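Local coordinates for hypothetical protein (Thermococcus kodakarensis, PDB 2PBZ) that binds ATP and probably works as a magnesium- or manganese-dependent carbon-nitrogen ligase in purine (IMP) biosynthesis, at residues A[176-181]-A[291-296]; A[8-13]-A[67-72]. All blocks are in the same frame, centred on the assembly; numbering follows the deposited sequence.

How the contacts relate
From the N terminus, strand 5-8 runs into the loop of contact 2, whose partner, the turn and helix start at 67-72, closes a loop of 53 residues holding the parallel strands 27-31 and 47-50. This contact belongs to the N-terminal, Rossmann-related part of the chain. Contact 1 opens at strand 170-178 and closes on helix 290-302 after 109 intervening residues, so that this helix packs against the antiparallel sheet of the ATP-grasp-related part. The two closures follow in series, neither nested nor crossed. The centres of contact 1 and contact 2 lie about 19 Å apart. The nearest atoms of contact 1 and contact 2 are about 6 Å apart and do not touch.

Contact 1. Residues A[176-181]-A[291-296]; sequences FYSPIL and GRRIAR
Phe176 and Arg293 meet where strand 176-178 and helix 291-296 run nearly parallel, their axes 8° apart and 10.4 Å from each other at closest approach. At this spacing, usual for a helix packed on a sheet, side chains fill the interval, and these two supply most of the buried surface. Phe176 holds CG anti to its backbone N (chi1 -173°), which carries the ring across to the helix. There the CG methylene of Arg293 sits over the middle of one ring face, 3.6 Å from the centroid, as a CH-pi contact. The arginine chain bends at chi2 and runs on across the same ring, bringing its guanidinium to the CE2 side. Phe176 CE2 lies over one face of that group, 3.1 Å from Arg293 NH1, yet the two planes are inclined by 39°, so the arrangement is no flat stack. At the ring edge, close to its plane, Ile294 CG1 comes within 3.7 Å of Phe176 CE1, an apolar contact suited to a branched aliphatic side chain.

Farther along, Ser178 CB lies 3.3 Å from Arg293 NH2, and Leu181 CD1 approaches the same nitrogen obliquely. The charge is answered by a salt bridge from Arg293 NE to Glu185 on the adjacent strand 183-194, while Glu297 offers NH1 only a long, weak ion pair. An alanine in place of Phe176 would probably open a gap between strand and helix and leave the CG methylene and guanidinium of Arg293 without the ring they pack on. Arginine suits this buried place because its aliphatic stem can pack on an aromatic ring while its planar end remains paired. Packing thus joins helix 290-302 to strand 170-178, the middle strand of the five-stranded antiparallel sheet, away from the ATP site, with Glu185 probably offsetting the cost of burying a positive charge.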
loop_
_atom_site.group_PDB
_atom_site.type_symbol
_atom_site.label_atom_id
_atom_site.label_comp_id
_atom_site.label_asym_id
_atom_site.label_seq_id
_atom_site.Cartn_x
_atom_site.Cartn_y
_atom_site.Cartn_z
ATOM N N PHE A 176 -15.281 13.330 -3.506
ATOM C CA PHE A 176 -15.307 14.258 -4.620
ATOM C C PHE A 176 -16.753 14.465 -4.995
ATOM O O PHE A 176 -17.353 13.599 -5.618
ATOM C CB PHE A 176 -14.544 13.709 -5.826
ATOM C CG PHE A 176 -14.397 14.700 -6.950
ATOM C CD1 PHE A 176 -13.232 15.458 -7.080
ATOM C CD2 PHE A 176 -15.420 14.883 -7.879
ATOM C CE1 PHE A 176 -13.083 16.380 -8.116
ATOM C CE2 PHE A 176 -15.288 15.804 -8.927
ATOM C CZ PHE A 176 -14.115 16.554 -9.045
ATOM N N TYR A 177 -17.336 15.588 -4.594
ATOM C CA TYR A 177 -18.711 15.828 -4.985
ATOM C C TYR A 177 -18.648 16.507 -6.340
ATOM O O TYR A 177 -17.961 17.498 -6.493
ATOM C CB TYR A 177 -19.438 16.737 -4.003
ATOM C CG TYR A 177 -20.809 17.061 -4.531
ATOM C CD1 TYR A 177 -21.765 16.059 -4.673
ATOM C CD2 TYR A 177 -21.105 18.337 -5.018
ATOM C CE1 TYR A 177 -22.977 16.308 -5.295
ATOM C CE2 TYR A 177 -22.322 18.595 -5.645
ATOM C CZ TYR A 177 -23.251 17.573 -5.780
ATOM O OH TYR A 177 -24.441 17.809 -6.404
ATOM N N SER A 178 -19.359 15.995 -7.331
ATOM C CA SER A 178 -19.283 16.614 -8.637
ATOM C C SER A 178 -20.579 17.238 -9.081
ATOM O O SER A 178 -21.618 16.581 -9.084
ATOM C CB SER A 178 -18.850 15.593 -9.676
ATOM O OG SER A 178 -19.905 14.717 -9.968
ATOM N N PRO A 179 -20.549 18.533 -9.435
ATOM C CA PRO A 179 -21.773 19.203 -9.890
ATOM C C PRO A 179 -22.123 18.683 -11.270
ATOM O O PRO A 179 -23.267 18.369 -11.559
ATOM C CB PRO A 179 -21.380 20.670 -9.900
ATOM C CG PRO A 179 -20.416 20.754 -8.762
ATOM C CD PRO A 179 -19.558 19.524 -8.978
ATOM N N ILE A 180 -21.119 18.561 -12.121
ATOM C CA ILE A 180 -21.353 18.062 -13.474
ATOM C C ILE A 180 -22.100 16.745 -13.503
ATOM O O ILE A 180 -22.831 16.475 -14.458
ATOM C CB ILE A 180 -20.049 17.857 -14.236
ATOM C CG1 ILE A 180 -19.231 19.145 -14.206
ATOM C CG2 ILE A 180 -20.347 17.461 -15.663
ATOM C CD1 ILE A 180 -19.972 20.340 -14.765
ATOM N N LEU A 181 -21.915 15.925 -12.464
ATOM C CA LEU A 181 -22.576 14.615 -12.390
ATOM C C LEU A 181 -23.584 14.563 -11.243
ATOM O O LEU A 181 -24.369 13.627 -11.120
ATOM C CB LEU A 181 -21.532 13.503 -12.223
ATOM C CG LEU A 181 -20.412 13.446 -13.266
ATOM C CD1 LEU A 181 -19.451 12.319 -12.952
ATOM C CD2 LEU A 181 -21.013 13.247 -14.641
ATOM N N GLY A 291 -6.350 13.773 -8.493
ATOM C CA GLY A 291 -5.865 14.881 -9.283
ATOM C C GLY A 291 -6.414 14.753 -10.683
ATOM O O GLY A 291 -6.691 15.747 -11.346
ATOM N N ARG A 292 -6.577 13.514 -11.139
ATOM C CA ARG A 292 -7.112 13.292 -12.468
ATOM C C ARG A 292 -8.622 13.493 -12.455
ATOM O O ARG A 292 -9.213 13.880 -13.463
ATOM C CB ARG A 292 -6.769 11.891 -12.980
ATOM C CG ARG A 292 -7.180 11.715 -14.434
ATOM C CD ARG A 292 -6.630 10.470 -15.098
ATOM N NE ARG A 292 -7.048 10.409 -16.497
ATOM C CZ ARG A 292 -7.003 9.318 -17.253
ATOM N NH1 ARG A 292 -6.556 8.180 -16.751
ATOM N NH2 ARG A 292 -7.423 9.360 -18.509
ATOM N N ARG A 293 -9.238 13.244 -11.302
ATOM C CA ARG A 293 -10.679 13.396 -11.160
ATOM C C ARG A 293 -11.045 14.865 -11.281
ATOM O O ARG A 293 -12.022 15.217 -11.940
ATOM C CB ARG A 293 -11.141 12.862 -9.812
ATOM C CG ARG A 293 -12.634 12.917 -9.631
ATOM C CD ARG A 293 -13.329 12.084 -10.687
ATOM N NE ARG A 293 -14.769 12.303 -10.683
ATOM C CZ ARG A 293 -15.365 13.408 -11.122
ATOM N NH1 ARG A 293 -14.637 14.404 -11.614
ATOM N NH2 ARG A 293 -16.687 13.530 -11.045
ATOM N N ILE A 294 -10.258 15.712 -10.630
ATOM C CA ILE A 294 -10.464 17.145 -10.696
ATOM C C ILE A 294 -10.364 17.615 -12.156
ATOM O O ILE A 294 -11.158 18.426 -12.608
ATOM C CB ILE A 294 -9.406 17.872 -9.885
ATOM C CG1 ILE A 294 -9.604 17.579 -8.407
ATOM C CG2 ILE A 294 -9.454 19.355 -10.181
ATOM C CD1 ILE A 294 -8.479 18.077 -7.556
ATOM N N ALA A 295 -9.386 17.082 -12.885
ATOM C CA ALA A 295 -9.180 17.448 -14.278
ATOM C C ALA A 295 -10.283 16.939 -15.165
ATOM O O ALA A 295 -10.656 17.611 -16.126
ATOM C CB ALA A 295 -7.849 16.928 -14.772
ATOM N N ARG A 296 -10.807 15.753 -14.863
ATOM C CA ARG A 296 -11.877 15.215 -15.692
ATOM C C ARG A 296 -13.148 16.014 -15.465
ATOM O O ARG A 296 -13.988 16.132 -16.359
ATOM C CB ARG A 296 -12.143 13.744 -15.395
ATOM C CG ARG A 296 -13.350 13.233 -16.161
ATOM C CD ARG A 296 -13.282 11.759 -16.401
ATOM N NE ARG A 296 -12.036 11.393 -17.056
ATOM C CZ ARG A 296 -11.738 10.165 -17.464
ATOM N NH1 ARG A 296 -12.605 9.175 -17.289
ATOM N NH2 ARG A 296 -10.564 9.918 -18.026
#

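Contact 2. Residues A[8-13]-A[67-72]; sequences IASHSS and HGSFVA
His11 and His67 carry the aromatic part of this contact between the loop after strand 5-8 and the type I turn from His67 to Phe70. Their ring planes are inclined by only 19°, but with centroids 5.2 Å apart the rings are slid past each other and barely overlap. CH-pi contacts complete the packing: His11 CB stands over one face of the His67 ring, 3.8 Å from its centroid, and Gly68 CA lies 3.7 Å from the centroid of the His11 ring. Glycine suits that position, since a CB there would run into His11 CE1. With CG anti to the backbone N, the His11 ring lies against the turn, Gly68 N over its centre.

Apolar packing follows on the other side of His67, where Phe70 CE1 covers the opposite face of the imidazole. Ile8 CD1 in turn rests over the face of the Phe70 ring, 4.1 Å from its centroid.

Among polar contacts, Ser10 OG and Ser69 OG share a hydrogen bond of 3.0 Å, in which either hydroxyl may be the donor. His11 NE2 bonds to the backbone O of Ile269, tying the loop to a later part of the chain, and Ser13 OG to Glu221 of the second subunit.

The loop joins edge strand 5-8 to helix 13-22, a connection consistent with a Rossmann-like fold, and borders the ATP region: Gly68 stays about 8 Å from the bound ATP. The carbonyl oxygens of Ile8, at the His67 ring edge, and Ser10, over its face, help the packing hold that imidazole in place.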
loop_
_atom_site.group_PDB
_atom_site.type_symbol
_atom_site.label_atom_id
_atom_site.label_comp_id
_atom_site.label_asym_id
_atom_site.label_seq_id
_atom_site.Cartn_x
_atom_site.Cartn_y
_atom_site.Cartn_z
ATOM N N ILE A 8 0.638 25.611 -7.299
ATOM C CA ILE A 8 1.916 25.694 -6.610
ATOM C C ILE A 8 2.613 24.332 -6.544
ATOM O O ILE A 8 1.969 23.301 -6.414
ATOM C CB ILE A 8 1.730 26.251 -5.184
ATOM C CG1 ILE A 8 1.364 27.731 -5.255
ATOM C CG2 ILE A 8 2.990 26.051 -4.357
ATOM C CD1 ILE A 8 1.064 28.350 -3.908
ATOM N N ALA A 9 3.937 24.343 -6.638
ATOM C CA ALA A 9 4.724 23.119 -6.596
ATOM C C ALA A 9 4.999 22.616 -5.186
ATOM O O ALA A 9 5.957 23.034 -4.537
ATOM C CB ALA A 9 6.024 23.324 -7.316
ATOM N N SER A 10 4.148 21.706 -4.722
ATOM C CA SER A 10 4.262 21.112 -3.398
ATOM C C SER A 10 2.944 20.433 -3.092
ATOM O O SER A 10 2.016 20.470 -3.903
ATOM C CB SER A 10 4.525 22.173 -2.341
ATOM O OG SER A 10 3.426 23.059 -2.256
ATOM N N HIS A 11 2.875 19.820 -1.913
ATOM C CA HIS A 11 1.683 19.111 -1.457
ATOM C C HIS A 11 1.222 17.971 -2.383
ATOM O O HIS A 11 1.474 16.800 -2.113
ATOM C CB HIS A 11 0.527 20.094 -1.252
ATOM C CG HIS A 11 -0.680 19.473 -0.616
ATOM N ND1 HIS A 11 -0.772 19.233 0.738
ATOM C CD2 HIS A 11 -1.825 18.991 -1.157
ATOM C CE1 HIS A 11 -1.919 18.634 1.001
ATOM N NE2 HIS A 11 -2.577 18.476 -0.132
ATOM N N SER A 12 0.540 18.319 -3.464
ATOM C CA SER A 12 0.037 17.317 -4.390
ATOM C C SER A 12 -0.018 17.819 -5.824
ATOM O O SER A 12 -0.902 17.432 -6.576
ATOM C CB SER A 12 -1.360 16.894 -3.951
ATOM O OG SER A 12 -2.213 18.015 -3.904
ATOM N N SER A 13 0.927 18.680 -6.194
ATOM C CA SER A 13 0.973 19.233 -7.533
ATOM C C SER A 13 1.357 18.207 -8.578
ATOM O O SER A 13 1.026 18.371 -9.752
ATOM C CB SER A 13 1.947 20.409 -7.595
ATOM O OG SER A 13 3.284 20.019 -7.328
ATOM N N HIS A 67 -4.491 23.477 -2.984
ATOM C CA HIS A 67 -4.114 22.303 -2.203
ATOM C C HIS A 67 -3.683 22.739 -0.803
ATOM O O HIS A 67 -3.829 23.902 -0.451
ATOM C CB HIS A 67 -3.006 21.505 -2.914
ATOM C CG HIS A 67 -1.746 22.276 -3.167
ATOM N ND1 HIS A 67 -1.172 22.365 -4.415
ATOM C CD2 HIS A 67 -0.937 22.967 -2.332
ATOM C CE1 HIS A 67 -0.067 23.080 -4.341
ATOM N NE2 HIS A 67 0.099 23.456 -3.086
ATOM N N GLY A 68 -3.147 21.819 -0.006
ATOM C CA GLY A 68 -2.773 22.152 1.361
ATOM C C GLY A 68 -1.648 23.130 1.642
ATOM O O GLY A 68 -1.251 23.279 2.785
ATOM N N SER A 69 -1.129 23.807 0.629
ATOM C CA SER A 69 -0.030 24.748 0.853
ATOM C C SER A 69 -0.453 26.178 0.606
ATOM O O SER A 69 0.183 27.111 1.097
ATOM C CB SER A 69 1.164 24.422 -0.062
ATOM O OG SER A 69 1.771 23.181 0.267
ATOM N N PHE A 70 -1.535 26.345 -0.147
ATOM C CA PHE A 70 -2.028 27.671 -0.500
ATOM C C PHE A 70 -2.204 28.700 0.606
ATOM O O PHE A 70 -1.902 29.866 0.413
ATOM C CB PHE A 70 -3.319 27.543 -1.296
ATOM C CG PHE A 70 -3.090 27.228 -2.732
ATOM C CD1 PHE A 70 -2.396 26.078 -3.102
ATOM C CD2 PHE A 70 -3.494 28.114 -3.721
ATOM C CE1 PHE A 70 -2.101 25.820 -4.441
ATOM C CE2 PHE A 70 -3.206 27.870 -5.065
ATOM C CZ PHE A 70 -2.509 26.724 -5.427
ATOM N N VAL A 71 -2.687 28.287 1.765
ATOM C CA VAL A 71 -2.865 29.251 2.842
ATOM C C VAL A 71 -1.523 29.540 3.507
ATOM O O VAL A 71 -1.272 30.650 3.990
ATOM C CB VAL A 71 -3.872 28.731 3.890
ATOM C CG1 VAL A 71 -3.969 29.716 5.059
ATOM C CG2 VAL A 71 -5.243 28.525 3.226
ATOM N N ALA A 72 -0.657 28.536 3.519
ATOM C CA ALA A 72 0.646 28.691 4.128
ATOM C C ALA A 72 1.547 29.543 3.219
ATOM O O ALA A 72 2.525 30.132 3.679
ATOM C CB ALA A 72 1.263 27.310 4.381
#